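Long-range contact in Pbp related beta-lactamase (Pyrococcus abyssi, PDB 2QMI), which probably hydrolyses peptides as a serine peptidase of the beta-lactamase and penicillin-binding protein family, assembled into a self-compartmentalizing octamer: residues A[50-58]-A[205-213]. Residues are numbered along the deposited sequence; the frame is centred on the assembly and turned at random.
Sequences TPETIYGIG and EKDKDVAMG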
loop_
_atom_site.group_PDB
_atom_site.type_symbol
_atom_site.label_atom_id
_atom_site.label_comp_id
_atom_site.label_asym_id
_atom_site.label_seq_id
_atom_site.Cartn_x
_atom_site.Cartn_y
_atom_site.Cartn_z
ATOM N N THR A 50 -27.754 31.427 13.893
ATOM C CA THR A 50 -28.885 32.198 14.398
ATOM C C THR A 50 -29.574 32.958 13.262
ATOM O O THR A 50 -29.059 33.029 12.155
ATOM C CB THR A 50 -28.430 33.225 15.436
ATOM O OG1 THR A 50 -27.857 34.352 14.764
ATOM C CG2 THR A 50 -27.395 32.621 16.358
ATOM N N PRO A 51 -30.757 33.536 13.526
ATOM C CA PRO A 51 -31.463 34.281 12.481
ATOM C C PRO A 51 -30.569 35.361 11.871
ATOM O O PRO A 51 -30.695 35.692 10.694
ATOM C CB PRO A 51 -32.647 34.883 13.234
ATOM C CG PRO A 51 -32.920 33.879 14.280
ATOM C CD PRO A 51 -31.545 33.512 14.770
ATOM N N GLU A 52 -29.664 35.888 12.695
ATOM C CA GLU A 52 -28.740 36.951 12.307
ATOM C C GLU A 52 -27.492 36.511 11.520
ATOM O O GLU A 52 -27.000 37.262 10.684
ATOM C CB GLU A 52 -28.264 37.720 13.556
ATOM C CG GLU A 52 -29.346 38.387 14.432
ATOM C CD GLU A 52 -30.179 37.393 15.250
ATOM O OE1 GLU A 52 -29.775 36.208 15.360
ATOM O OE2 GLU A 52 -31.236 37.801 15.792
ATOM N N THR A 53 -26.970 35.316 11.794
ATOM C CA THR A 53 -25.757 34.839 11.116
ATOM C C THR A 53 -25.720 35.115 9.610
ATOM O O THR A 53 -26.709 34.955 8.895
ATOM C CB THR A 53 -25.506 33.320 11.391
ATOM O OG1 THR A 53 -24.370 32.867 10.632
ATOM C CG2 THR A 53 -26.698 32.506 11.009
ATOM N N ILE A 54 -24.555 35.542 9.145
ATOM C CA ILE A 54 -24.349 35.876 7.749
ATOM C C ILE A 54 -23.704 34.753 6.930
ATOM O O ILE A 54 -22.714 34.155 7.347
ATOM C CB ILE A 54 -23.505 37.171 7.653
ATOM C CG1 ILE A 54 -24.410 38.371 7.951
ATOM C CG2 ILE A 54 -22.843 37.290 6.294
ATOM C CD1 ILE A 54 -23.687 39.686 8.058
ATOM N N TYR A 55 -24.294 34.481 5.764
ATOM C CA TYR A 55 -23.811 33.453 4.842
ATOM C C TYR A 55 -23.692 34.070 3.459
ATOM O O TYR A 55 -24.196 35.165 3.212
ATOM C CB TYR A 55 -24.809 32.298 4.703
ATOM C CG TYR A 55 -25.277 31.623 5.966
ATOM C CD1 TYR A 55 -24.909 30.306 6.249
ATOM C CD2 TYR A 55 -26.167 32.260 6.828
ATOM C CE1 TYR A 55 -25.427 29.636 7.358
ATOM C CE2 TYR A 55 -26.691 31.605 7.937
ATOM C CZ TYR A 55 -26.321 30.295 8.201
ATOM O OH TYR A 55 -26.838 29.653 9.305
ATOM N N GLY A 56 -23.040 33.353 2.550
ATOM C CA GLY A 56 -22.945 33.833 1.185
ATOM C C GLY A 56 -24.267 33.410 0.564
ATOM O O GLY A 56 -24.810 32.370 0.946
ATOM N N ILE A 57 -24.804 34.178 -0.378
ATOM C CA ILE A 57 -26.086 33.797 -0.959
ATOM C C ILE A 57 -26.006 33.346 -2.409
ATOM O O ILE A 57 -26.994 32.878 -2.971
ATOM C CB ILE A 57 -27.125 34.946 -0.839
ATOM C CG1 ILE A 57 -26.766 36.098 -1.778
ATOM C CG2 ILE A 57 -27.171 35.444 0.596
ATOM C CD1 ILE A 57 -27.843 37.168 -1.856
ATOM N N GLY A 58 -24.827 33.483 -3.009
ATOM C CA GLY A 58 -24.652 33.075 -4.391
ATOM C C GLY A 58 -25.573 33.744 -5.397
ATOM O O GLY A 58 -25.856 34.932 -5.307
ATOM N N GLU A 205 -15.506 41.041 8.135
ATOM C CA GLU A 205 -14.633 40.657 9.239
ATOM C C GLU A 205 -14.905 41.491 10.485
ATOM O O GLU A 205 -14.389 41.190 11.567
ATOM C CB GLU A 205 -13.163 40.781 8.824
ATOM C CG GLU A 205 -12.688 42.202 8.557
ATOM C CD GLU A 205 -11.313 42.236 7.887
ATOM O OE1 GLU A 205 -10.770 43.352 7.667
ATOM O OE2 GLU A 205 -10.782 41.143 7.571
ATOM N N LYS A 206 -15.721 42.531 10.334
ATOM C CA LYS A 206 -16.062 43.387 11.464
ATOM C C LYS A 206 -17.351 42.897 12.120
ATOM O O LYS A 206 -17.626 43.223 13.277
ATOM C CB LYS A 206 -16.243 44.843 11.018
ATOM C CG LYS A 206 -15.001 45.498 10.404
ATOM C CD LYS A 206 -13.745 45.315 11.278
ATOM C CE LYS A 206 -13.938 45.852 12.697
ATOM N NZ LYS A 206 -12.719 45.636 13.550
ATOM N N ASP A 207 -18.135 42.107 11.382
ATOM C CA ASP A 207 -19.400 41.577 11.892
ATOM C C ASP A 207 -19.192 40.416 12.874
ATOM O O ASP A 207 -18.411 39.498 12.622
ATOM C CB ASP A 207 -20.291 41.134 10.732
ATOM C CG ASP A 207 -21.710 40.820 11.181
ATOM O OD1 ASP A 207 -21.889 39.865 11.967
ATOM O OD2 ASP A 207 -22.645 41.535 10.754
ATOM N N LYS A 208 -19.929 40.459 13.980
ATOM C CA LYS A 208 -19.811 39.469 15.051
ATOM C C LYS A 208 -20.607 38.171 14.923
ATOM O O LYS A 208 -20.574 37.348 15.839
ATOM C CB LYS A 208 -20.160 40.142 16.377
ATOM C CG LYS A 208 -19.587 41.541 16.463
ATOM C CD LYS A 208 -20.050 42.301 17.692
ATOM C CE LYS A 208 -19.664 43.769 17.562
ATOM N NZ LYS A 208 -18.185 43.998 17.438
ATOM N N ASP A 209 -21.313 37.987 13.811
ATOM C CA ASP A 209 -22.095 36.770 13.596
ATOM C C ASP A 209 -22.038 36.370 12.115
ATOM O O ASP A 209 -22.931 36.696 11.327
ATOM C CB ASP A 209 -23.552 36.982 14.023
ATOM C CG ASP A 209 -24.328 35.673 14.131
ATOM O OD1 ASP A 209 -23.947 34.697 13.452
ATOM O OD2 ASP A 209 -25.324 35.624 14.889
ATOM N N VAL A 210 -20.977 35.655 11.753
ATOM C CA VAL A 210 -20.754 35.212 10.382
ATOM C C VAL A 210 -20.395 33.735 10.416
ATOM O O VAL A 210 -19.636 33.296 11.282
ATOM C CB VAL A 210 -19.582 35.999 9.725
ATOM C CG1 VAL A 210 -19.385 35.557 8.273
ATOM C CG2 VAL A 210 -19.863 37.501 9.793
ATOM N N ALA A 211 -20.944 32.974 9.478
ATOM C CA ALA A 211 -20.681 31.547 9.432
ATOM C C ALA A 211 -19.514 31.192 8.527
ATOM O O ALA A 211 -19.314 31.798 7.469
ATOM C CB ALA A 211 -21.926 30.798 8.979
ATOM N N MET A 212 -18.740 30.208 8.966
ATOM C CA MET A 212 -17.606 29.714 8.202
ATOM C C MET A 212 -18.196 28.760 7.160
ATOM O O MET A 212 -19.185 28.085 7.431
ATOM C CB MET A 212 -16.644 28.959 9.130
ATOM C CG MET A 212 -15.554 28.154 8.420
ATOM S SD MET A 212 -14.576 29.144 7.273
ATOM C CE MET A 212 -13.582 30.119 8.424
ATOM N N GLY A 213 -17.609 28.727 5.969
ATOM C CA GLY A 213 -18.107 27.831 4.944
ATOM C C GLY A 213 -17.593 26.423 5.196
ATOM O O GLY A 213 -16.628 26.239 5.942
#
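Ile54 and Val210 form a single parallel beta bridge. The backbone N of Ile54 donates to Asp209 O (3.0 Å), and Ile54 O accepts from Ala211 N at the same length. The bridge adjoins the short strand 55-56, whose Tyr55 pairs with Ser239 by backbone hydrogen bonds, so the loop between helix 201-204 and strand 213-216 runs alongside residues 53-55. Just beyond Gly58, at helix 61-74, comes a probable SxxK motif of the serine-hydrolase type.

Most polar side-chain contact passes through Asp209. Its CG stands anti to the backbone N (chi1 -167°), which carries the carboxylate across to the turn at 50-53. There Asp209 OD2 lies 2.8 Å from Thr50 OG1, while Glu52 OE1, on a chain bent at chi2, comes within 2.7 Å of the same OG1. Both are within hydrogen-bonding reach of a single hydroxyl proton, and OG1 also accepts from Thr53 N in an ST motif. The other oxygen, Asp209 OD1, presses on the Thr53 side chain, 2.9 Å from Thr53 CB, and forms a salt bridge with Arg41. On the loop side, Asp207 OD1 receives Asp209 N in an Asx turn (2.7 Å), met nearly along the C-O axis. Arg196 pairs with that OD1 and also donates to Glu52 O, so one guanidinium spans both segments.

Apolar packing is thinner. Ala211 CB sits over one face of the Tyr55 ring, 4.0 Å from CE1 and offset toward the rim, and Ile54 CB meets Val210 CG2 at 4.2 Å. Separately, Ile54 CD1 lies beside the Asp207 carboxylate.

At Thr50 OG1 two acidic groups converge on one hydroxyl; the Arg41 salt bridge would offset the charge of Asp209 and might ease its repulsion with Glu52.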